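Local atomic coordinates of periplasmic sugar-binding protein (Chloroflexus aurantiacus, PDB entry 4RXU), a protein that binds D-glucose between its two lobes and probably serves as the solute-binding component of an ABC-type carbohydrate transporter. Residues A[131-142]-A[294-303]; A[177-185]-A[197-206]. All coordinates share one frame; numbering follows the deposited sequence.

Contact 1 of 2, residues A[131-142]-A[294-303]. With BGC (beta-D-glucopyranose), chain C.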
loop_
_atom_site.group_PDB
_atom_site.type_symbol
_atom_site.label_atom_id
_atom_site.label_comp_id
_atom_site.label_asym_id
_atom_site.label_seq_id
_atom_site.Cartn_x
_atom_site.Cartn_y
_atom_site.Cartn_z
ATOM N N VAL A 131 11.591 -6.904 1.425
ATOM C CA VAL A 131 11.841 -5.649 0.736
ATOM C C VAL A 131 10.529 -4.876 0.762
ATOM O O VAL A 131 9.518 -5.321 0.245
ATOM C CB VAL A 131 12.288 -5.891 -0.719
ATOM C CG1 VAL A 131 12.340 -4.591 -1.503
ATOM C CG2 VAL A 131 13.633 -6.600 -0.752
ATOM N N THR A 132 10.569 -3.712 1.394
ATOM C CA THR A 132 9.355 -2.971 1.717
ATOM C C THR A 132 9.571 -1.462 1.767
ATOM O O THR A 132 10.683 -0.980 2.018
ATOM C CB THR A 132 8.778 -3.470 3.076
ATOM O OG1 THR A 132 7.505 -2.876 3.344
ATOM C CG2 THR A 132 9.721 -3.140 4.261
ATOM N N PHE A 133 8.482 -0.738 1.552
ATOM C CA PHE A 133 8.419 0.651 1.971
ATOM C C PHE A 133 8.073 0.728 3.452
ATOM O O PHE A 133 7.601 -0.232 4.069
ATOM C CB PHE A 133 7.379 1.418 1.175
ATOM C CG PHE A 133 7.672 1.495 -0.295
ATOM C CD1 PHE A 133 8.733 2.243 -0.776
ATOM C CD2 PHE A 133 6.873 0.800 -1.203
ATOM C CE1 PHE A 133 8.979 2.310 -2.128
ATOM C CE2 PHE A 133 7.120 0.876 -2.552
ATOM C CZ PHE A 133 8.171 1.634 -3.006
ATOM N N ASP A 134 8.286 1.889 4.045
ATOM C CA ASP A 134 7.920 2.096 5.460
ATOM C C ASP A 134 6.401 2.314 5.551
ATOM O O ASP A 134 5.908 3.438 5.485
ATOM C CB ASP A 134 8.663 3.314 5.998
ATOM C CG ASP A 134 8.488 3.521 7.501
ATOM O OD1 ASP A 134 7.536 2.982 8.110
ATOM O OD2 ASP A 134 9.318 4.262 8.091
ATOM N N SER A 135 5.651 1.225 5.675
ATOM C CA SER A 135 4.186 1.294 5.627
ATOM C C SER A 135 3.527 2.005 6.806
ATOM O O SER A 135 2.482 2.661 6.637
ATOM C CB SER A 135 3.566 -0.087 5.473
ATOM O OG SER A 135 3.924 -0.676 4.236
ATOM N N ILE A 136 4.119 1.877 7.990
ATOM C CA ILE A 136 3.600 2.633 9.139
ATOM C C ILE A 136 3.672 4.147 8.828
ATOM O O ILE A 136 2.722 4.914 9.097
ATOM C CB ILE A 136 4.370 2.274 10.427
ATOM C CG1 ILE A 136 4.013 0.843 10.902
ATOM C CG2 ILE A 136 4.128 3.283 11.561
ATOM C CD1 ILE A 136 2.627 0.676 11.503
ATOM N N ALA A 137 4.803 4.567 8.276
ATOM C CA ALA A 137 4.986 5.961 7.917
ATOM C C ALA A 137 3.995 6.396 6.833
ATOM O O ALA A 137 3.536 7.522 6.864
ATOM C CB ALA A 137 6.421 6.225 7.470
ATOM N N VAL A 138 3.660 5.517 5.879
ATOM C CA VAL A 138 2.597 5.865 4.912
ATOM C C VAL A 138 1.302 6.275 5.645
ATOM O O VAL A 138 0.720 7.343 5.379
ATOM C CB VAL A 138 2.274 4.693 3.972
ATOM C CG1 VAL A 138 1.082 5.015 3.097
ATOM C CG2 VAL A 138 3.483 4.347 3.134
ATOM N N GLY A 139 0.835 5.431 6.565
ATOM C CA GLY A 139 -0.430 5.735 7.257
ATOM C C GLY A 139 -0.317 6.968 8.125
ATOM O O GLY A 139 -1.225 7.759 8.173
ATOM N N ALA A 140 0.812 7.098 8.821
ATOM C CA ALA A 140 1.075 8.276 9.666
ATOM C C ALA A 140 1.033 9.537 8.819
ATOM O O ALA A 140 0.411 10.518 9.214
ATOM C CB ALA A 140 2.402 8.158 10.393
ATOM N N GLN A 141 1.660 9.505 7.645
ATOM C CA GLN A 141 1.674 10.670 6.781
ATOM C C GLN A 141 0.292 11.007 6.243
ATOM O O GLN A 141 -0.088 12.165 6.122
ATOM C CB GLN A 141 2.648 10.487 5.635
ATOM C CG GLN A 141 4.088 10.640 6.066
ATOM C CD GLN A 141 5.053 10.521 4.896
ATOM O OE1 GLN A 141 4.705 10.833 3.780
ATOM N NE2 GLN A 141 6.259 10.110 5.164
ATOM N N GLN A 142 -0.473 9.982 5.909
ATOM C CA GLN A 142 -1.842 10.214 5.474
ATOM C C GLN A 142 -2.626 10.929 6.577
ATOM O O GLN A 142 -3.280 11.957 6.355
ATOM C CB GLN A 142 -2.508 8.897 5.092
ATOM C CG GLN A 142 -1.940 8.273 3.841
ATOM C CD GLN A 142 -2.472 6.908 3.582
ATOM O OE1 GLN A 142 -2.860 6.205 4.500
ATOM N NE2 GLN A 142 -2.488 6.513 2.324
ATOM N N MET A 294 -3.552 14.833 -1.511
ATOM C CA MET A 294 -2.190 14.352 -1.412
ATOM C C MET A 294 -2.098 12.912 -1.796
ATOM O O MET A 294 -3.084 12.194 -1.798
ATOM C CB MET A 294 -1.634 14.498 0.008
ATOM C CG MET A 294 -2.321 13.617 1.053
ATOM S SD MET A 294 -1.636 11.900 1.281
ATOM C CE MET A 294 -0.504 12.238 2.647
ATOM N N THR A 295 -0.872 12.503 -2.104
ATOM C CA THR A 295 -0.551 11.096 -2.225
ATOM C C THR A 295 0.799 10.849 -1.544
ATOM O O THR A 295 1.693 11.689 -1.558
ATOM C CB THR A 295 -0.523 10.599 -3.701
ATOM O OG1 THR A 295 -0.468 9.163 -3.749
ATOM C CG2 THR A 295 0.665 11.185 -4.465
ATOM N N VAL A 296 0.944 9.670 -0.963
ATOM C CA VAL A 296 2.222 9.220 -0.446
ATOM C C VAL A 296 2.988 8.539 -1.585
ATOM O O VAL A 296 2.552 7.528 -2.139
ATOM C CB VAL A 296 2.117 8.325 0.802
ATOM C CG1 VAL A 296 3.509 7.893 1.222
ATOM C CG2 VAL A 296 1.432 9.080 1.942
ATOM N N PHE A 297 4.122 9.135 -1.951
ATOM C CA PHE A 297 4.957 8.641 -3.043
ATOM C C PHE A 297 5.884 7.578 -2.493
ATOM O O PHE A 297 6.625 7.830 -1.557
ATOM C CB PHE A 297 5.783 9.794 -3.625
ATOM C CG PHE A 297 6.873 9.374 -4.585
ATOM C CD1 PHE A 297 6.594 8.516 -5.647
ATOM C CD2 PHE A 297 8.175 9.834 -4.432
ATOM C CE1 PHE A 297 7.591 8.140 -6.525
ATOM C CE2 PHE A 297 9.175 9.457 -5.322
ATOM C CZ PHE A 297 8.878 8.601 -6.356
ATOM N N LYS A 298 5.826 6.396 -3.097
ATOM C CA LYS A 298 6.668 5.253 -2.763
ATOM C C LYS A 298 7.477 4.913 -4.015
ATOM O O LYS A 298 6.907 4.479 -5.015
ATOM C CB LYS A 298 5.803 4.071 -2.302
ATOM C CG LYS A 298 4.714 4.461 -1.299
ATOM C CD LYS A 298 4.135 3.332 -0.483
ATOM C CE LYS A 298 3.580 2.232 -1.357
ATOM N NZ LYS A 298 2.803 1.283 -0.508
ATOM N N ASP A 299 8.778 5.195 -3.991
ATOM C CA ASP A 299 9.574 5.112 -5.199
ATOM C C ASP A 299 9.825 3.653 -5.545
ATOM O O ASP A 299 10.737 3.021 -5.032
ATOM C CB ASP A 299 10.878 5.908 -5.031
ATOM C CG ASP A 299 11.611 6.130 -6.328
ATOM O OD1 ASP A 299 11.406 5.343 -7.289
ATOM O OD2 ASP A 299 12.397 7.103 -6.378
ATOM N N VAL A 300 8.975 3.141 -6.429
ATOM C CA VAL A 300 9.053 1.757 -6.883
ATOM C C VAL A 300 10.381 1.440 -7.555
ATOM O O VAL A 300 10.819 0.295 -7.557
ATOM C CB VAL A 300 7.835 1.411 -7.785
ATOM C CG1 VAL A 300 7.955 -0.000 -8.348
ATOM C CG2 VAL A 300 6.529 1.530 -7.008
ATOM N N ARG A 301 11.049 2.433 -8.127
ATOM C CA ARG A 301 12.396 2.174 -8.657
ATOM C C ARG A 301 13.355 1.672 -7.572
ATOM O O ARG A 301 14.166 0.773 -7.800
ATOM C CB ARG A 301 12.999 3.436 -9.303
ATOM C CG ARG A 301 12.131 4.032 -10.389
ATOM C CD ARG A 301 12.680 5.353 -10.871
ATOM N NE ARG A 301 12.674 6.343 -9.810
ATOM C CZ ARG A 301 13.087 7.593 -9.943
ATOM N NH1 ARG A 301 13.571 8.017 -11.112
ATOM N NH2 ARG A 301 13.041 8.404 -8.893
ATOM N N THR A 302 13.235 2.253 -6.378
ATOM C CA THR A 302 14.088 1.839 -5.269
ATOM C C THR A 302 13.712 0.438 -4.780
ATOM O O THR A 302 14.580 -0.371 -4.490
ATOM C CB THR A 302 13.999 2.822 -4.095
ATOM O OG1 THR A 302 14.296 4.141 -4.585
ATOM C CG2 THR A 302 14.974 2.461 -2.966
ATOM N N LEU A 303 12.417 0.163 -4.691
ATOM C CA LEU A 303 11.951 -1.122 -4.194
ATOM C C LEU A 303 12.446 -2.226 -5.135
ATOM O O LEU A 303 12.988 -3.253 -4.696
ATOM C CB LEU A 303 10.426 -1.129 -4.096
ATOM C CG LEU A 303 9.869 -2.179 -3.121
ATOM C CD1 LEU A 303 10.058 -1.748 -1.677
ATOM C CD2 LEU A 303 8.403 -2.473 -3.391
HETATM C C2 BGC C . 0.640 -1.708 -1.652
HETATM C C3 BGC C . 0.023 -0.401 -2.107
HETATM C C4 BGC C . -1.139 -0.695 -3.045
HETATM C C5 BGC C . -2.120 -1.685 -2.416
HETATM C C6 BGC C . -3.207 -2.142 -3.362
HETATM C C1 BGC C . -0.494 -2.437 -0.952
HETATM O O1 BGC C . -0.061 -3.568 -0.256
HETATM O O2 BGC C . 1.731 -1.435 -0.766
HETATM O O3 BGC C . 1.033 0.359 -2.763
HETATM O O4 BGC C . -1.874 0.527 -3.255
HETATM O O5 BGC C . -1.435 -2.833 -1.951
HETATM O O6 BGC C . -2.675 -2.584 -4.613
HETATM O O HOH W 1 4.170 0.109 1.582
#
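The ring of Phe-133 is covered on both faces, by Lys-298 and by Leu-303. CB of Lys-298 lies 3.4 Å from the ring centroid and only 8° off the normal; over the opposite face, CD1 of Leu-303 stands 3.9 Å from that centroid, again almost on the normal. Both are CH-pi contacts. CE1 of Phe-133 also comes to 3.4 Å from N of Asp-299, the N-cap residue of helix 300-315. CD1 of Leu-303 also packs 3.6 Å from CG1 of Val-131.

Toward the other end the packing is looser. Val-138 CG2 and Val-296 CG1 are 4.0 Å apart, and Met-294 meets helix 135-148 through its terminal CE. Gln-141, partly exposed, brushes Val-296 while its amide bonds to Thr-342 and Val-340. No hydrogen bond links the two segments directly; a water joins Ser-135 OG to Lys-298 NZ.

A bend at chi3 (-56°) carries the Lys-298 chain past the phenyl ring to the sugar. Its NZ donates to O2 of the glucose at 2.9 Å and to O3 at 3.0 Å; with Gln-277 OE1 and the water it has four hydrogen-bond partners, while CB of the same residue rests on the Phe-133 ring. Strands 129-133 and 295-298 both pair with strand 332-343, and each leads through an N-cap aspartate, Asp-134 or Asp-299, into a helix. The arrangement is consistent with the interlobe crossover of a periplasmic binding protein, with Lys-298 contributing to the glucose pocket.

Contact 2 of 2, residues A[177-185]-A[197-206]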
loop_
_atom_site.group_PDB
_atom_site.type_symbol
_atom_site.label_atom_id
_atom_site.label_comp_id
_atom_site.label_asym_id
_atom_site.label_seq_id
_atom_site.Cartn_x
_atom_site.Cartn_y
_atom_site.Cartn_z
ATOM N N TRP A 177 -4.021 5.434 12.484
ATOM C CA TRP A 177 -4.766 5.423 13.741
ATOM C C TRP A 177 -3.965 6.072 14.858
ATOM O O TRP A 177 -4.513 6.770 15.725
ATOM C CB TRP A 177 -5.094 3.991 14.148
ATOM C CG TRP A 177 -5.945 3.897 15.390
ATOM C CD1 TRP A 177 -5.531 3.523 16.631
ATOM C CD2 TRP A 177 -7.354 4.201 15.502
ATOM N NE1 TRP A 177 -6.595 3.563 17.510
ATOM C CE2 TRP A 177 -7.728 3.953 16.838
ATOM C CE3 TRP A 177 -8.339 4.622 14.592
ATOM C CZ2 TRP A 177 -9.049 4.138 17.296
ATOM C CZ3 TRP A 177 -9.650 4.794 15.038
ATOM C CH2 TRP A 177 -9.991 4.555 16.381
ATOM N N LYS A 178 -2.663 5.817 14.859
ATOM C CA LYS A 178 -1.828 6.338 15.934
ATOM C C LYS A 178 -1.617 7.840 15.859
ATOM O O LYS A 178 -1.142 8.431 16.824
ATOM C CB LYS A 178 -0.544 5.533 16.078
ATOM C CG LYS A 178 -0.898 4.077 16.407
ATOM C CD LYS A 178 0.210 3.367 17.089
ATOM C CE LYS A 178 -0.218 2.091 17.768
ATOM N NZ LYS A 178 1.043 1.354 18.027
ATOM N N VAL A 179 -2.008 8.444 14.734
ATOM C CA VAL A 179 -2.096 9.898 14.611
ATOM C C VAL A 179 -3.523 10.396 14.820
ATOM O O VAL A 179 -3.752 11.417 15.485
ATOM C CB VAL A 179 -1.548 10.348 13.232
ATOM C CG1 VAL A 179 -1.861 11.812 12.940
ATOM C CG2 VAL A 179 -0.046 10.093 13.147
ATOM N N LEU A 180 -4.485 9.702 14.233
ATOM C CA LEU A 180 -5.867 10.158 14.345
ATOM C C LEU A 180 -6.510 9.967 15.722
ATOM O O LEU A 180 -7.304 10.799 16.151
ATOM C CB LEU A 180 -6.761 9.514 13.278
ATOM C CG LEU A 180 -6.402 9.779 11.825
ATOM C CD1 LEU A 180 -7.150 8.819 10.905
ATOM C CD2 LEU A 180 -6.686 11.216 11.434
ATOM N N GLN A 181 -6.177 8.873 16.401
ATOM C CA GLN A 181 -6.879 8.532 17.620
ATOM C C GLN A 181 -6.809 9.651 18.679
ATOM O O GLN A 181 -7.837 10.011 19.266
ATOM C CB GLN A 181 -6.432 7.164 18.158
ATOM C CG GLN A 181 -7.147 6.724 19.430
ATOM C CD GLN A 181 -6.604 7.386 20.702
ATOM O OE1 GLN A 181 -5.394 7.629 20.830
ATOM N NE2 GLN A 181 -7.498 7.652 21.661
ATOM N N PRO A 182 -5.619 10.232 18.904
ATOM C CA PRO A 182 -5.612 11.330 19.871
ATOM C C PRO A 182 -6.486 12.502 19.449
ATOM O O PRO A 182 -7.037 13.189 20.290
ATOM C CB PRO A 182 -4.157 11.779 19.875
ATOM C CG PRO A 182 -3.388 10.575 19.482
ATOM C CD PRO A 182 -4.256 9.813 18.537
ATOM N N LYS A 183 -6.567 12.747 18.150
ATOM C CA LYS A 183 -7.383 13.842 17.618
ATOM C C LYS A 183 -8.874 13.531 17.509
ATOM O O LYS A 183 -9.682 14.406 17.237
ATOM C CB LYS A 183 -6.809 14.288 16.275
ATOM C CG LYS A 183 -5.352 14.731 16.394
ATOM C CD LYS A 183 -5.128 15.823 17.413
ATOM C CE LYS A 183 -5.856 17.077 17.006
ATOM N NZ LYS A 183 -5.675 18.089 18.082
ATOM N N ILE A 184 -9.234 12.266 17.719
ATOM C CA ILE A 184 -10.629 11.884 17.916
ATOM C C ILE A 184 -10.952 12.003 19.407
ATOM O O ILE A 184 -11.978 12.588 19.812
ATOM C CB ILE A 184 -10.893 10.442 17.390
ATOM C CG1 ILE A 184 -10.591 10.398 15.889
ATOM C CG2 ILE A 184 -12.344 10.035 17.651
ATOM C CD1 ILE A 184 -10.331 9.013 15.342
ATOM N N ALA A 185 -10.077 11.444 20.235
ATOM C CA ALA A 185 -10.261 11.533 21.698
ATOM C C ALA A 185 -10.375 12.970 22.216
ATOM O O ALA A 185 -11.124 13.239 23.165
ATOM C CB ALA A 185 -9.151 10.778 22.412
ATOM N N ALA A 197 -14.863 1.665 15.073
ATOM C CA ALA A 197 -13.816 2.639 15.373
ATOM C C ALA A 197 -14.251 3.567 16.497
ATOM O O ALA A 197 -13.461 3.865 17.391
ATOM C CB ALA A 197 -13.448 3.431 14.148
ATOM N N VAL A 198 -15.513 3.992 16.478
ATOM C CA VAL A 198 -16.032 4.874 17.546
ATOM C C VAL A 198 -15.911 4.181 18.905
ATOM O O VAL A 198 -15.527 4.783 19.910
ATOM C CB VAL A 198 -17.485 5.335 17.269
ATOM C CG1 VAL A 198 -18.114 6.034 18.466
ATOM C CG2 VAL A 198 -17.520 6.258 16.063
ATOM N N ALA A 199 -16.257 2.898 18.954
ATOM C CA ALA A 199 -16.187 2.171 20.210
ATOM C C ALA A 199 -14.758 1.999 20.701
ATOM O O ALA A 199 -14.542 1.833 21.907
ATOM C CB ALA A 199 -16.876 0.823 20.103
ATOM N N LEU A 200 -13.808 2.067 19.759
ATOM C CA LEU A 200 -12.388 1.971 20.024
ATOM C C LEU A 200 -11.640 3.285 20.137
ATOM O O LEU A 200 -10.405 3.278 20.314
ATOM C CB LEU A 200 -11.669 1.051 18.985
ATOM C CG LEU A 200 -12.008 -0.455 19.202
ATOM C CD1 LEU A 200 -11.695 -1.281 17.955
ATOM C CD2 LEU A 200 -11.296 -1.030 20.411
ATOM N N GLN A 201 -12.354 4.411 20.053
ATOM C CA GLN A 201 -11.650 5.691 19.798
ATOM C C GLN A 201 -10.903 6.260 21.005
ATOM O O GLN A 201 -10.233 7.260 20.874
ATOM C CB GLN A 201 -12.569 6.743 19.223
ATOM C CG GLN A 201 -13.543 7.348 20.213
ATOM C CD GLN A 201 -14.580 8.200 19.510
ATOM O OE1 GLN A 201 -14.885 7.980 18.337
ATOM N NE2 GLN A 201 -15.111 9.186 20.210
ATOM N N ASN A 202 -10.999 5.610 22.168
ATOM C CA ASN A 202 -10.132 5.973 23.297
ATOM C C ASN A 202 -9.134 4.874 23.598
ATOM O O ASN A 202 -8.729 4.682 24.718
ATOM C CB ASN A 202 -10.954 6.268 24.524
ATOM C CG ASN A 202 -11.739 7.556 24.385
ATOM O OD1 ASN A 202 -11.187 8.668 24.547
ATOM N ND2 ASN A 202 -12.974 7.429 23.990
ATOM N N LYS A 203 -8.749 4.143 22.568
ATOM C CA LYS A 203 -7.704 3.123 22.667
ATOM C C LYS A 203 -6.684 3.370 21.569
ATOM O O LYS A 203 -6.989 3.209 20.405
ATOM C CB LYS A 203 -8.292 1.695 22.574
ATOM C CG LYS A 203 -7.268 0.579 22.832
ATOM C CD LYS A 203 -7.899 -0.808 22.971
ATOM C CE LYS A 203 -6.830 -1.885 23.182
ATOM N NZ LYS A 203 -7.458 -3.184 23.465
ATOM N N LEU A 204 -5.473 3.749 21.951
ATOM C CA LEU A 204 -4.431 4.018 20.969
ATOM C C LEU A 204 -3.845 2.733 20.369
ATOM O O LEU A 204 -3.626 2.654 19.174
ATOM C CB LEU A 204 -3.335 4.859 21.596
ATOM C CG LEU A 204 -2.156 5.256 20.701
ATOM C CD1 LEU A 204 -2.589 6.219 19.595
ATOM C CD2 LEU A 204 -1.045 5.843 21.575
ATOM N N ASP A 205 -3.563 1.740 21.211
ATOM C CA ASP A 205 -2.912 0.479 20.771
ATOM C C ASP A 205 -3.922 -0.606 20.525
ATOM O O ASP A 205 -4.242 -1.390 21.409
ATOM C CB ASP A 205 -1.966 -0.040 21.841
ATOM C CG ASP A 205 -0.782 0.812 22.012
ATOM O OD1 ASP A 205 -0.657 1.795 21.264
ATOM O OD2 ASP A 205 0.025 0.492 22.901
ATOM N N LEU A 206 -4.427 -0.647 19.318
ATOM C CA LEU A 206 -5.380 -1.656 18.942
ATOM C C LEU A 206 -4.710 -3.006 18.697
ATOM O O LEU A 206 -3.621 -3.118 18.133
ATOM C CB LEU A 206 -6.102 -1.251 17.665
ATOM C CG LEU A 206 -6.814 0.087 17.701
ATOM C CD1 LEU A 206 -7.488 0.310 16.357
ATOM C CD2 LEU A 206 -7.831 0.124 18.829
HETATM O O HOH W 2 -12.657 11.272 24.330
#
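Trp-177 presents the edge of its indole to the backbone of 197-206 and one face to Leu-206. In the ring plane, NE1 donates to Lys-203 O (2.9 Å, N-H...O angle 162°), and CZ2 approaches Leu-200 O at 3.4 Å. CD1 of Leu-206 sits over the five-membered ring, 3.6 Å from its centroid, the two side chains crossing at about a right angle. CB of Gln-181, one turn on in the same helix, lies over the opposite face, toward its rim. An alanine in place of Trp-177 would probably leave Lys-203 O without its indole donor and open a gap beneath Leu-206.

With CG anti to the backbone N (chi1 -179°) and a bend at chi2, Gln-181 turns its amide to the type I turn 200-203: NE2 donates to Gln-201 O at 2.9 Å, from above the carbonyl plane. Its OE1 lies against Leu-204, 3.4 Å from CD1. CG2 of Ile-184 meets the Gln-201 amide at 3.3 Å from OE1. Lys-178 forms a long ion pair with Asp-205 and a salt bridge with Glu-174.

Helix 167-185 lies between segment 197-206 and helix 135-148, which Val-179 and Leu-180 touch; Ile-184 reaches strand 155-159, and Leu-206 packs on helix 208-218.

Overall arrangement
From the N terminus, the chain first enters contact 1 at strand 129-133 and helix 135-148. After strand 155-159 and helix 167-185, contact 2 closes a short loop with 11 residues between its segments. The chain returns at strand 295-298 and helix 300-315, closing the 151-residue loop of contact 1, within which contact 2 falls entirely, so the two nest. Contact 1 ties together strands 129-133 and 295-298, both paired with strand 332-343 of the mixed sheet, probably at the lobe crossover; contact 2 fastens segment 197-206 to helix 167-185, beside strands 155-159 and 189-191 of the parallel sheet. Their centres are about 22 Å apart, yet they touch where Ala-140 O packs 4.0 Å from Val-179 CG2.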